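Local coordinates for protein beta-d-glucoside glucohydrolase (Hypocrea jecorina, PDB 3ZZ1) that probably hydrolyses terminal, non-reducing beta-D-glucosyl residues, releasing beta-D-glucose, as a family 3 glycoside hydrolase of cellulose degradation, at residues A362-S365 against D370-C373; L378-G383 against V387-F392. One frame throughout, in Å; residues are numbered along the deposited sequence.

Interaction 1. Residues A362-S365 against D370-C373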
loop_
_atom_site.group_PDB
_atom_site.type_symbol
_atom_site.label_atom_id
_atom_site.label_comp_id
_atom_site.label_asym_id
_atom_site.label_seq_id
_atom_site.Cartn_x
_atom_site.Cartn_y
_atom_site.Cartn_z
ATOM N N ALA A 362 9.955 17.574 -7.325
ATOM C CA ALA A 362 11.083 17.304 -6.435
ATOM C C ALA A 362 11.406 18.475 -5.500
ATOM O O ALA A 362 11.900 18.264 -4.389
ATOM C CB ALA A 362 12.308 16.929 -7.254
ATOM N N ARG A 363 11.106 19.695 -5.952
ATOM C CA ARG A 363 11.496 20.934 -5.258
ATOM C C ARG A 363 10.589 21.401 -4.105
ATOM O O ARG A 363 10.944 22.347 -3.386
ATOM C CB ARG A 363 11.682 22.077 -6.269
ATOM C CG ARG A 363 12.951 21.966 -7.109
ATOM C CD ARG A 363 13.224 23.230 -7.930
ATOM N NE ARG A 363 12.289 23.397 -9.044
ATOM C CZ ARG A 363 12.614 23.329 -10.335
ATOM N NH1 ARG A 363 13.866 23.103 -10.710
ATOM N NH2 ARG A 363 11.671 23.491 -11.260
ATOM N N ASN A 364 9.442 20.746 -3.911
ATOM C CA ASN A 364 8.412 21.234 -2.972
ATOM C C ASN A 364 7.923 22.638 -3.366
ATOM O O ASN A 364 7.878 23.560 -2.542
ATOM C CB ASN A 364 8.907 21.226 -1.510
ATOM C CG ASN A 364 9.521 19.892 -1.094
ATOM O OD1 ASN A 364 9.097 18.826 -1.542
ATOM N ND2 ASN A 364 10.527 19.954 -0.222
ATOM N N SER A 365 7.577 22.786 -4.643
ATOM C CA SER A 365 7.229 24.081 -5.226
ATOM C C SER A 365 5.827 24.544 -4.828
ATOM O O SER A 365 4.945 23.715 -4.607
ATOM C CB SER A 365 7.351 24.004 -6.750
ATOM O OG SER A 365 6.776 25.134 -7.387
ATOM N N ASP A 370 0.808 19.417 -1.970
ATOM C CA ASP A 370 0.377 18.023 -1.832
ATOM C C ASP A 370 0.924 17.146 -2.965
ATOM O O ASP A 370 0.349 16.113 -3.303
ATOM C CB ASP A 370 -1.153 17.927 -1.733
ATOM C CG ASP A 370 -1.723 18.735 -0.574
ATOM O OD1 ASP A 370 -0.961 19.153 0.328
ATOM O OD2 ASP A 370 -2.949 18.943 -0.561
ATOM N N LYS A 371 2.052 17.581 -3.528
ATOM C CA LYS A 371 2.673 16.969 -4.700
ATOM C C LYS A 371 1.719 16.847 -5.892
ATOM O O LYS A 371 1.796 15.889 -6.671
ATOM C CB LYS A 371 3.326 15.622 -4.344
ATOM C CG LYS A 371 4.502 15.740 -3.380
ATOM C CD LYS A 371 5.664 16.491 -4.018
ATOM C CE LYS A 371 6.771 16.764 -3.012
ATOM N NZ LYS A 371 6.643 18.093 -2.385
ATOM N N GLY A 372 0.832 17.835 -6.031
ATOM C CA GLY A 372 -0.148 17.875 -7.123
ATOM C C GLY A 372 0.443 18.340 -8.443
ATOM O O GLY A 372 -0.007 19.335 -9.021
ATOM N N CYS A 373 1.466 17.625 -8.910
ATOM C CA CYS A 373 2.100 17.893 -10.202
ATOM C C CYS A 373 3.031 16.750 -10.584
ATOM O O CYS A 373 3.586 16.060 -9.718
ATOM C CB CYS A 373 2.863 19.229 -10.207
ATOM S SG CYS A 373 4.502 19.206 -9.425
#
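Asn364 and Lys371 meet through a single hydrogen bond, and the asparagine is the side chain to follow. Its CB lies 4.0 Å from Lys371 NZ. CG sits anti to the carbonyl carbon (chi1 -50°), which swings the amide across to the lysine. OD1 then accepts the bond from Lys371 NZ at 2.7 Å. The C=O...N angle is 131° and the donor is tilted 22° from the carbonyl plane, so the ammonium comes in from the side of the oxygen and a little off plane. The same OD1 also has Lys371 CE 3.4 Å away, because the lysine chain bends at chi2 and again at chi4 to bring its end round. ND2, the other arm of the amide, donates to Tyr389 O. A leucine here would probably leave the lysine ammonium without this acceptor and the Tyr389 carbonyl without its donor. Beyond the lysine, Gly372 centres an inverse gamma turn leading into Cys373, which is disulfide-bonded to Cys368, while Asp370 salt-bridges to Arg67. The arrangement is a disulfide-pinned loop of the family 3 C-terminal domain, reaching the TIM-barrel domain through Arg67.

Interaction 2. Residues L378-G383 against V387-F392; sequences LGMGWG and VNYPYF
Met380 meets Tyr389 in a Met-aromatic contact, the two side chains arriving from opposite directions. SD stands 5.4 Å from the centroid of the Tyr389 ring and 44° off its normal, so the sulfur approaches obliquely. The apolar part comes from the methyl: the Met380 chain runs extended at chi2 and bends at chi3 (60°), which turns CE back to within 3.7 Å of Tyr389 CE1. SD also packs 3.8 Å from Val387 N. Backbone packing makes up the next group. Gly379 CA lies 3.2 Å from Tyr389 OH, and a side chain at this glycine would run into that hydroxyl and crowd the Phe392 ring. Phe392 presents its edge here, with Gly379 CA 4.2 Å from its CE2 and Leu378 C next to CZ. Among the aromatics themselves, Phe392 CD2 sits 3.5 Å above the Tyr389 ring plane, over its centre, which holds the tyrosine on one face; the His361 ring also meets it. No hydrogen bond joins the two segments, so their fit rests on shape. This is buried aromatic and methionine packing between two irregular arms of one long loop, within the C-terminal domain of a family 3 glycoside hydrolase.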
loop_
_atom_site.group_PDB
_atom_site.type_symbol
_atom_site.label_atom_id
_atom_site.label_comp_id
_atom_site.label_asym_id
_atom_site.label_seq_id
_atom_site.Cartn_x
_atom_site.Cartn_y
_atom_site.Cartn_z
ATOM N N LEU A 378 9.557 12.144 -10.893
ATOM C CA LEU A 378 8.410 11.738 -10.083
ATOM C C LEU A 378 8.818 10.741 -8.991
ATOM O O LEU A 378 9.515 9.765 -9.263
ATOM C CB LEU A 378 7.345 11.105 -10.992
ATOM C CG LEU A 378 6.016 10.664 -10.367
ATOM C CD1 LEU A 378 5.165 11.863 -9.943
ATOM C CD2 LEU A 378 5.255 9.785 -11.336
ATOM N N GLY A 379 8.364 10.981 -7.765
ATOM C CA GLY A 379 8.687 10.108 -6.642
ATOM C C GLY A 379 7.487 9.504 -5.931
ATOM O O GLY A 379 7.633 8.572 -5.136
ATOM N N MET A 380 6.303 10.043 -6.208
ATOM C CA MET A 380 5.054 9.597 -5.578
ATOM C C MET A 380 3.863 10.320 -6.197
ATOM O O MET A 380 4.035 11.299 -6.923
ATOM C CB MET A 380 5.077 9.868 -4.071
ATOM C CG MET A 380 5.077 11.353 -3.702
ATOM S SD MET A 380 5.403 11.639 -1.956
ATOM C CE MET A 380 7.026 10.887 -1.786
ATOM N N GLY A 381 2.660 9.852 -5.876
ATOM C CA GLY A 381 1.435 10.506 -6.323
ATOM C C GLY A 381 1.076 11.700 -5.460
ATOM O O GLY A 381 1.870 12.138 -4.626
ATOM N N TRP A 382 -0.129 12.227 -5.649
ATOM C CA TRP A 382 -0.543 13.440 -4.948
ATOM C C TRP A 382 -1.658 13.226 -3.920
ATOM O O TRP A 382 -2.345 12.202 -3.925
ATOM C CB TRP A 382 -0.904 14.558 -5.939
ATOM C CG TRP A 382 -2.175 14.377 -6.735
ATOM C CD1 TRP A 382 -3.460 14.487 -6.275
ATOM C CD2 TRP A 382 -2.277 14.102 -8.138
ATOM N NE1 TRP A 382 -4.351 14.269 -7.298
ATOM C CE2 TRP A 382 -3.654 14.037 -8.453
ATOM C CE3 TRP A 382 -1.338 13.896 -9.160
ATOM C CZ2 TRP A 382 -4.117 13.774 -9.748
ATOM C CZ3 TRP A 382 -1.797 13.635 -10.447
ATOM C CH2 TRP A 382 -3.176 13.573 -10.729
ATOM N N GLY A 383 -1.817 14.203 -3.031
ATOM C CA GLY A 383 -2.896 14.195 -2.050
ATOM C C GLY A 383 -2.362 14.191 -0.638
ATOM O O GLY A 383 -1.228 14.611 -0.397
ATOM N N VAL A 387 4.327 13.893 0.870
ATOM C CA VAL A 387 5.084 14.705 1.839
ATOM C C VAL A 387 6.149 15.567 1.145
ATOM O O VAL A 387 6.401 15.411 -0.050
ATOM C CB VAL A 387 5.787 13.839 2.933
ATOM C CG1 VAL A 387 4.780 13.058 3.778
ATOM C CG2 VAL A 387 6.815 12.905 2.311
ATOM N N ASN A 388 6.772 16.463 1.911
ATOM C CA ASN A 388 7.904 17.256 1.444
ATOM C C ASN A 388 9.174 16.416 1.314
ATOM O O ASN A 388 9.447 15.555 2.159
ATOM C CB ASN A 388 8.194 18.394 2.426
ATOM C CG ASN A 388 7.095 19.437 2.472
ATOM O OD1 ASN A 388 6.623 19.798 3.551
ATOM N ND2 ASN A 388 6.697 19.945 1.309
ATOM N N TYR A 389 9.943 16.678 0.259
ATOM C CA TYR A 389 11.255 16.071 0.083
ATOM C C TYR A 389 12.319 16.861 0.837
ATOM O O TYR A 389 12.425 18.074 0.669
ATOM C CB TYR A 389 11.636 16.014 -1.399
ATOM C CG TYR A 389 10.808 15.053 -2.216
ATOM C CD1 TYR A 389 10.821 13.680 -1.943
ATOM C CD2 TYR A 389 10.026 15.509 -3.273
ATOM C CE1 TYR A 389 10.057 12.792 -2.692
ATOM C CE2 TYR A 389 9.271 14.631 -4.032
ATOM C CZ TYR A 389 9.287 13.276 -3.737
ATOM O OH TYR A 389 8.535 12.413 -4.496
ATOM N N PRO A 390 13.114 16.179 1.674
ATOM C CA PRO A 390 14.240 16.867 2.305
ATOM C C PRO A 390 15.362 17.089 1.285
ATOM O O PRO A 390 16.176 18.000 1.433
ATOM C CB PRO A 390 14.676 15.889 3.397
ATOM C CG PRO A 390 14.245 14.545 2.901
ATOM C CD PRO A 390 12.977 14.784 2.134
ATOM N N TYR A 391 15.382 16.236 0.268
ATOM C CA TYR A 391 16.272 16.338 -0.886
ATOM C C TYR A 391 15.669 15.423 -1.947
ATOM O O TYR A 391 14.700 14.702 -1.669
ATOM C CB TYR A 391 17.700 15.893 -0.530
ATOM C CG TYR A 391 17.806 14.434 -0.139
ATOM C CD1 TYR A 391 17.600 14.031 1.180
ATOM C CD2 TYR A 391 18.103 13.457 -1.092
ATOM C CE1 TYR A 391 17.688 12.690 1.545
ATOM C CE2 TYR A 391 18.190 12.122 -0.746
ATOM C CZ TYR A 391 17.982 11.744 0.577
ATOM O OH TYR A 391 18.063 10.417 0.928
ATOM N N PHE A 392 16.230 15.445 -3.152
ATOM C CA PHE A 392 15.789 14.555 -4.214
ATOM C C PHE A 392 16.934 14.301 -5.182
ATOM O O PHE A 392 17.488 15.240 -5.757
ATOM C CB PHE A 392 14.583 15.138 -4.961
ATOM C CG PHE A 392 13.829 14.124 -5.792
ATOM C CD1 PHE A 392 14.355 13.652 -7.001
ATOM C CD2 PHE A 392 12.587 13.649 -5.375
ATOM C CE1 PHE A 392 13.668 12.718 -7.765
ATOM C CE2 PHE A 392 11.882 12.713 -6.137
ATOM C CZ PHE A 392 12.421 12.248 -7.338
#

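In the fold
Leaving strand 348-352, the chain enters the long loop that ends at helix 395-404, and both contacts fall within it. Interaction 1 comes first and closes a short loop over residues 366-369; the Cys368-Cys373 disulfide overlaps that closure. Interaction 2 follows and closes an even shorter one over 384-386. The two are in series, neither enclosing nor crossing the other, yet their centres are only about 6 Å apart. A probable backbone bond from Gly383 N to Asp370 O joins them directly. Further backbone bonds, Gly379 with Ser507 and Trp382 with Ser439 and Glu441, tie 378-383 to loops following the parallel strands 497-502 and 430-437 of the same sheet.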